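S-adenosylmethionine:2-demethylmenaquinone methyltransferase (Geobacillus kaustophilus, PDB 2PCN) belongs to the RraA-like family, folds around a mixed beta sheet flanked by helices, and assembles as a trimer. Local coordinates at residues A35-F40 against L59-K64; V39-V44 against R67-L72. All blocks are in the same frame, centred on the assembly; numbering follows the deposited sequence.

Interaction 1 of 2, residues A35-F40 against L59-K64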
loop_
_atom_site.group_PDB
_atom_site.type_symbol
_atom_site.label_atom_id
_atom_site.label_comp_id
_atom_site.label_asym_id
_atom_site.label_seq_id
_atom_site.Cartn_x
_atom_site.Cartn_y
_atom_site.Cartn_z
ATOM N N ALA A 35 10.881 24.297 -2.270
ATOM C CA ALA A 35 11.989 24.703 -1.414
ATOM C C ALA A 35 12.688 23.355 -1.265
ATOM O O ALA A 35 12.015 22.340 -1.062
ATOM C CB ALA A 35 11.483 25.189 -0.065
ATOM N N THR A 36 14.015 23.326 -1.371
ATOM C CA THR A 36 14.736 22.057 -1.291
ATOM C C THR A 36 15.662 21.853 -0.103
ATOM O O THR A 36 16.222 22.802 0.454
ATOM C CB THR A 36 15.593 21.819 -2.557
ATOM O OG1 THR A 36 16.625 22.813 -2.624
ATOM C CG2 THR A 36 14.740 21.895 -3.815
ATOM N N VAL A 37 15.824 20.587 0.264
ATOM C CA VAL A 37 16.712 20.183 1.346
ATOM C C VAL A 37 17.317 18.846 0.937
ATOM O O VAL A 37 16.597 17.921 0.558
ATOM C CB VAL A 37 15.964 19.984 2.684
ATOM C CG1 VAL A 37 16.958 19.590 3.769
ATOM C CG2 VAL A 37 15.235 21.253 3.078
ATOM N N ASP A 38 18.640 18.749 1.010
ATOM C CA ASP A 38 19.347 17.526 0.647
ATOM C C ASP A 38 20.064 17.022 1.898
ATOM O O ASP A 38 20.980 17.670 2.402
ATOM C CB ASP A 38 20.346 17.833 -0.472
ATOM C CG ASP A 38 20.952 16.584 -1.082
ATOM O OD1 ASP A 38 20.202 15.631 -1.376
ATOM O OD2 ASP A 38 22.182 16.567 -1.284
ATOM N N VAL A 39 19.634 15.869 2.402
ATOM C CA VAL A 39 20.216 15.299 3.616
ATOM C C VAL A 39 20.359 13.784 3.543
ATOM O O VAL A 39 19.934 13.149 2.578
ATOM C CB VAL A 39 19.337 15.611 4.850
ATOM C CG1 VAL A 39 19.177 17.117 5.012
ATOM C CG2 VAL A 39 17.969 14.942 4.697
ATOM N N PHE A 40 20.962 13.218 4.582
ATOM C CA PHE A 40 21.142 11.778 4.684
ATOM C C PHE A 40 21.005 11.366 6.146
ATOM O O PHE A 40 21.945 11.498 6.939
ATOM C CB PHE A 40 22.510 11.355 4.147
ATOM C CG PHE A 40 22.725 9.869 4.157
ATOM C CD1 PHE A 40 21.867 9.028 3.462
ATOM C CD2 PHE A 40 23.773 9.309 4.880
ATOM C CE1 PHE A 40 22.045 7.644 3.486
ATOM C CE2 PHE A 40 23.960 7.928 4.911
ATOM C CZ PHE A 40 23.091 7.094 4.211
ATOM N N LEU A 59 7.922 21.772 0.730
ATOM C CA LEU A 59 9.306 21.402 0.988
ATOM C C LEU A 59 9.582 20.025 0.405
ATOM O O LEU A 59 8.875 19.065 0.708
ATOM C CB LEU A 59 9.587 21.380 2.494
ATOM C CG LEU A 59 11.055 21.121 2.854
ATOM C CD1 LEU A 59 11.886 22.342 2.492
ATOM C CD2 LEU A 59 11.188 20.822 4.333
ATOM N N VAL A 60 10.600 19.933 -0.446
ATOM C CA VAL A 60 10.980 18.664 -1.047
ATOM C C VAL A 60 12.292 18.264 -0.390
ATOM O O VAL A 60 13.276 19.008 -0.445
ATOM C CB VAL A 60 11.182 18.796 -2.575
ATOM C CG1 VAL A 60 11.564 17.448 -3.171
ATOM C CG2 VAL A 60 9.899 19.310 -3.217
ATOM N N VAL A 61 12.295 17.096 0.242
ATOM C CA VAL A 61 13.476 16.603 0.940
ATOM C C VAL A 61 14.032 15.315 0.339
ATOM O O VAL A 61 13.336 14.303 0.266
ATOM C CB VAL A 61 13.152 16.338 2.427
ATOM C CG1 VAL A 61 14.372 15.768 3.136
ATOM C CG2 VAL A 61 12.690 17.625 3.094
ATOM N N ASP A 62 15.284 15.354 -0.105
ATOM C CA ASP A 62 15.896 14.154 -0.651
ATOM C C ASP A 62 16.689 13.490 0.466
ATOM O O ASP A 62 17.781 13.940 0.818
ATOM C CB ASP A 62 16.826 14.476 -1.820
ATOM C CG ASP A 62 17.436 13.224 -2.429
ATOM O OD1 ASP A 62 17.091 12.117 -1.964
ATOM O OD2 ASP A 62 18.252 13.339 -3.367
ATOM N N GLY A 63 16.122 12.433 1.031
ATOM C CA GLY A 63 16.782 11.708 2.103
ATOM C C GLY A 63 17.452 10.453 1.581
ATOM O O GLY A 63 17.765 9.536 2.343
ATOM N N LYS A 64 17.667 10.413 0.271
ATOM C CA LYS A 64 18.318 9.280 -0.378
ATOM C C LYS A 64 17.509 7.997 -0.291
ATOM O O LYS A 64 18.032 6.910 -0.540
ATOM C CB LYS A 64 19.703 9.054 0.238
ATOM C CG LYS A 64 20.572 10.308 0.264
ATOM C CD LYS A 64 20.724 10.895 -1.129
ATOM C CE LYS A 64 21.412 12.250 -1.101
ATOM N NZ LYS A 64 20.620 13.270 -0.357
#
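Leu59 and Val37 interlock on the face of the sheet that helix 44-52 packs against. CD1 of Leu59 is the bump: with CG anti to the backbone N (chi1 -175°), the side chain leans toward strand 35-38, and CD1 settles between CB of Ala35 and CG2 of Val37, 3.6 Å from the latter. Two residues on, on the same face, CG2 of Val61 sits beside CB of Val37, while its CG1 meets CG2 of Val39 at 4.0 Å; Leu71 touches Val39 and Val61. The two strands run parallel, Val60 N bonding almost straight to Ala35 O (2.9 Å), and three more backbone bonds follow, ending with Val39 N to Asp62 O. The other face carries Thr36, Val60, Asp38 and Asp62. Here Lys64, bent at chi2 and chi4, arches back: NZ makes a salt bridge to Asp38 OD1 at 2.6 Å, from above the carboxylate plane, and bonds to Val39 O at 3.0 Å. This ammonium probably offsets the repulsion between the two carboxylates, whose Asp38 OD1 and Asp62 OD2 lie 3.6 Å apart. Lower on the same chain, CG of Lys64 lies 3.7 Å from CD1 of Phe40. The pairing is that of a classic beta-alpha-beta crossover: strand 30-38, helix 44-52, strand 58-62.

Interaction 2 of 2, residues V39-V44 against R67-L72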
loop_
_atom_site.group_PDB
_atom_site.type_symbol
_atom_site.label_atom_id
_atom_site.label_comp_id
_atom_site.label_asym_id
_atom_site.label_seq_id
_atom_site.Cartn_x
_atom_site.Cartn_y
_atom_site.Cartn_z
ATOM N N VAL A 39 19.634 15.869 2.402
ATOM C CA VAL A 39 20.216 15.299 3.616
ATOM C C VAL A 39 20.359 13.784 3.543
ATOM O O VAL A 39 19.934 13.149 2.578
ATOM C CB VAL A 39 19.337 15.611 4.850
ATOM C CG1 VAL A 39 19.177 17.117 5.012
ATOM C CG2 VAL A 39 17.969 14.942 4.697
ATOM N N PHE A 40 20.962 13.218 4.582
ATOM C CA PHE A 40 21.142 11.778 4.684
ATOM C C PHE A 40 21.005 11.366 6.146
ATOM O O PHE A 40 21.945 11.498 6.939
ATOM C CB PHE A 40 22.510 11.355 4.147
ATOM C CG PHE A 40 22.725 9.869 4.157
ATOM C CD1 PHE A 40 21.867 9.028 3.462
ATOM C CD2 PHE A 40 23.773 9.309 4.880
ATOM C CE1 PHE A 40 22.045 7.644 3.486
ATOM C CE2 PHE A 40 23.960 7.928 4.911
ATOM C CZ PHE A 40 23.091 7.094 4.211
ATOM N N GLU A 41 19.809 10.897 6.494
ATOM C CA GLU A 41 19.488 10.441 7.844
ATOM C C GLU A 41 19.702 11.503 8.929
ATOM O O GLU A 41 19.963 11.183 10.091
ATOM C CB GLU A 41 20.292 9.168 8.147
ATOM C CG GLU A 41 20.311 8.199 6.956
ATOM C CD GLU A 41 20.888 6.836 7.295
ATOM O OE1 GLU A 41 21.900 6.775 8.017
ATOM O OE2 GLU A 41 20.331 5.823 6.822
ATOM N N ASP A 42 19.575 12.771 8.542
ATOM C CA ASP A 42 19.734 13.899 9.462
ATOM C C ASP A 42 18.633 14.895 9.087
ATOM O O ASP A 42 18.425 15.160 7.906
ATOM C CB ASP A 42 21.116 14.537 9.277
ATOM C CG ASP A 42 21.494 15.465 10.420
ATOM O OD1 ASP A 42 20.815 16.497 10.619
ATOM O OD2 ASP A 42 22.477 15.161 11.125
ATOM N N ASN A 43 17.925 15.446 10.068
ATOM C CA ASN A 43 16.842 16.366 9.728
ATOM C C ASN A 43 16.896 17.765 10.334
ATOM O O ASN A 43 15.890 18.477 10.340
ATOM C CB ASN A 43 15.486 15.707 10.039
ATOM C CG ASN A 43 15.080 15.820 11.503
ATOM O OD1 ASN A 43 15.905 16.057 12.384
ATOM N ND2 ASN A 43 13.789 15.633 11.766
ATOM N N VAL A 44 18.063 18.173 10.829
ATOM C CA VAL A 44 18.191 19.510 11.403
ATOM C C VAL A 44 17.849 20.565 10.354
ATOM O O VAL A 44 17.165 21.543 10.648
ATOM C CB VAL A 44 19.619 19.772 11.912
ATOM C CG1 VAL A 44 19.781 21.249 12.271
ATOM C CG2 VAL A 44 19.897 18.897 13.123
ATOM N N ARG A 67 15.624 4.104 4.725
ATOM C CA ARG A 67 14.516 3.607 5.533
ATOM C C ARG A 67 14.996 3.335 6.957
ATOM O O ARG A 67 14.286 2.722 7.757
ATOM C CB ARG A 67 13.952 2.324 4.923
ATOM C CG ARG A 67 13.217 2.534 3.611
ATOM C CD ARG A 67 12.843 1.208 2.966
ATOM N NE ARG A 67 12.106 1.402 1.721
ATOM C CZ ARG A 67 10.813 1.705 1.654
ATOM N NH1 ARG A 67 10.101 1.846 2.766
ATOM N NH2 ARG A 67 10.232 1.869 0.474
ATOM N N ARG A 68 16.202 3.799 7.275
ATOM C CA ARG A 68 16.765 3.579 8.603
ATOM C C ARG A 68 16.295 4.577 9.656
ATOM O O ARG A 68 16.339 4.288 10.854
ATOM C CB ARG A 68 18.295 3.570 8.525
ATOM C CG ARG A 68 18.833 2.487 7.597
ATOM C CD ARG A 68 20.319 2.219 7.809
ATOM N NE ARG A 68 21.155 3.382 7.529
ATOM C CZ ARG A 68 22.485 3.365 7.549
ATOM N NH1 ARG A 68 23.131 2.241 7.834
ATOM N NH2 ARG A 68 23.172 4.470 7.288
ATOM N N VAL A 69 15.846 5.751 9.217
ATOM C CA VAL A 69 15.351 6.764 10.145
ATOM C C VAL A 69 14.232 7.582 9.519
ATOM O O VAL A 69 14.062 7.598 8.300
ATOM C CB VAL A 69 16.462 7.762 10.582
ATOM C CG1 VAL A 69 17.600 7.021 11.270
ATOM C CG2 VAL A 69 16.973 8.536 9.376
ATOM N N ALA A 70 13.474 8.262 10.370
ATOM C CA ALA A 70 12.394 9.122 9.915
ATOM C C ALA A 70 12.993 10.522 9.790
ATOM O O ALA A 70 13.881 10.888 10.562
ATOM C CB ALA A 70 11.264 9.117 10.933
ATOM N N LEU A 71 12.526 11.305 8.824
ATOM C CA LEU A 71 13.052 12.660 8.648
ATOM C C LEU A 71 12.036 13.715 9.083
ATOM O O LEU A 71 12.353 14.902 9.201
ATOM C CB LEU A 71 13.450 12.889 7.184
ATOM C CG LEU A 71 14.633 12.051 6.679
ATOM C CD1 LEU A 71 14.837 12.292 5.193
ATOM C CD2 LEU A 71 15.896 12.418 7.450
ATOM N N LEU A 72 10.810 13.273 9.328
ATOM C CA LEU A 72 9.758 14.185 9.752
ATOM C C LEU A 72 8.779 13.473 10.672
ATOM O O LEU A 72 8.413 12.315 10.432
ATOM C CB LEU A 72 9.029 14.750 8.528
ATOM C CG LEU A 72 7.872 15.720 8.786
ATOM C CD1 LEU A 72 8.055 16.982 7.960
ATOM C CD2 LEU A 72 6.563 15.043 8.447
#
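Glu41 reaches across to Val69 and Arg68, and its side chain can be followed atom by atom. CB starts against a methyl, 3.6 Å from CG2 of Val69, which also touches the CA of Glu41. CG lies anti to the carbonyl carbon (chi1 -43°); it still grazes that methyl, and it also sits over the centre of the Phe40 ring, 3.8 Å above its plane. From there the chain extends to a carboxylate that Arg68 grips side-on with two nitrogens. Arg68 NE gives the straighter bond, 2.7 Å at 165° to Glu41 OE2, which offers its syn lone pair and lies in the guanidinium plane. Arg68 NH2 reaches Glu41 OE1, also at 2.7 Å but more bent, in keeping with the 39° between the two planes. Ser66 OG hydrogen-bonds to OE2 as well, and to the backbone N of Arg68, so one hydroxyl links the carboxylate to the backbone of Arg68.

Further along, Leu71 puts CD1 tip to tip with CG2 of Val39 and lays CD2 near the backbone of Asp42. Asn43 ND2 bonds to Leu71 O at 3.0 Å, coming from above the carbonyl plane; an acetate ion lies close to this asparagine. Two bonds from the guanidinium and one from a serine hydroxyl thus hold the largely buried carboxylate, which would be expected to stay ionised.

In the fold
Both interactions start from the same stretch of chain, as strand 30-38 runs out into the loop before helix 44-52, and they share Val39 and Phe40. Both are largely buried, with exposed residues at the margin. Interaction 1, centred about 8 Å from the chain's centre, depends on backbone pairing between strands; interaction 2, at about 14 Å, joins that loop to the chain leading into and along strand 70-72, through side chains that meet one another or the backbone. Phe40 borders both, against the aliphatic part of Lys64 in one and near the guanidinium of Arg68 in the other. Their apolar patches meet where Leu71 CD1 lies 4.1 Å from Val61 CG1. No other chain of the trimer touches either contact.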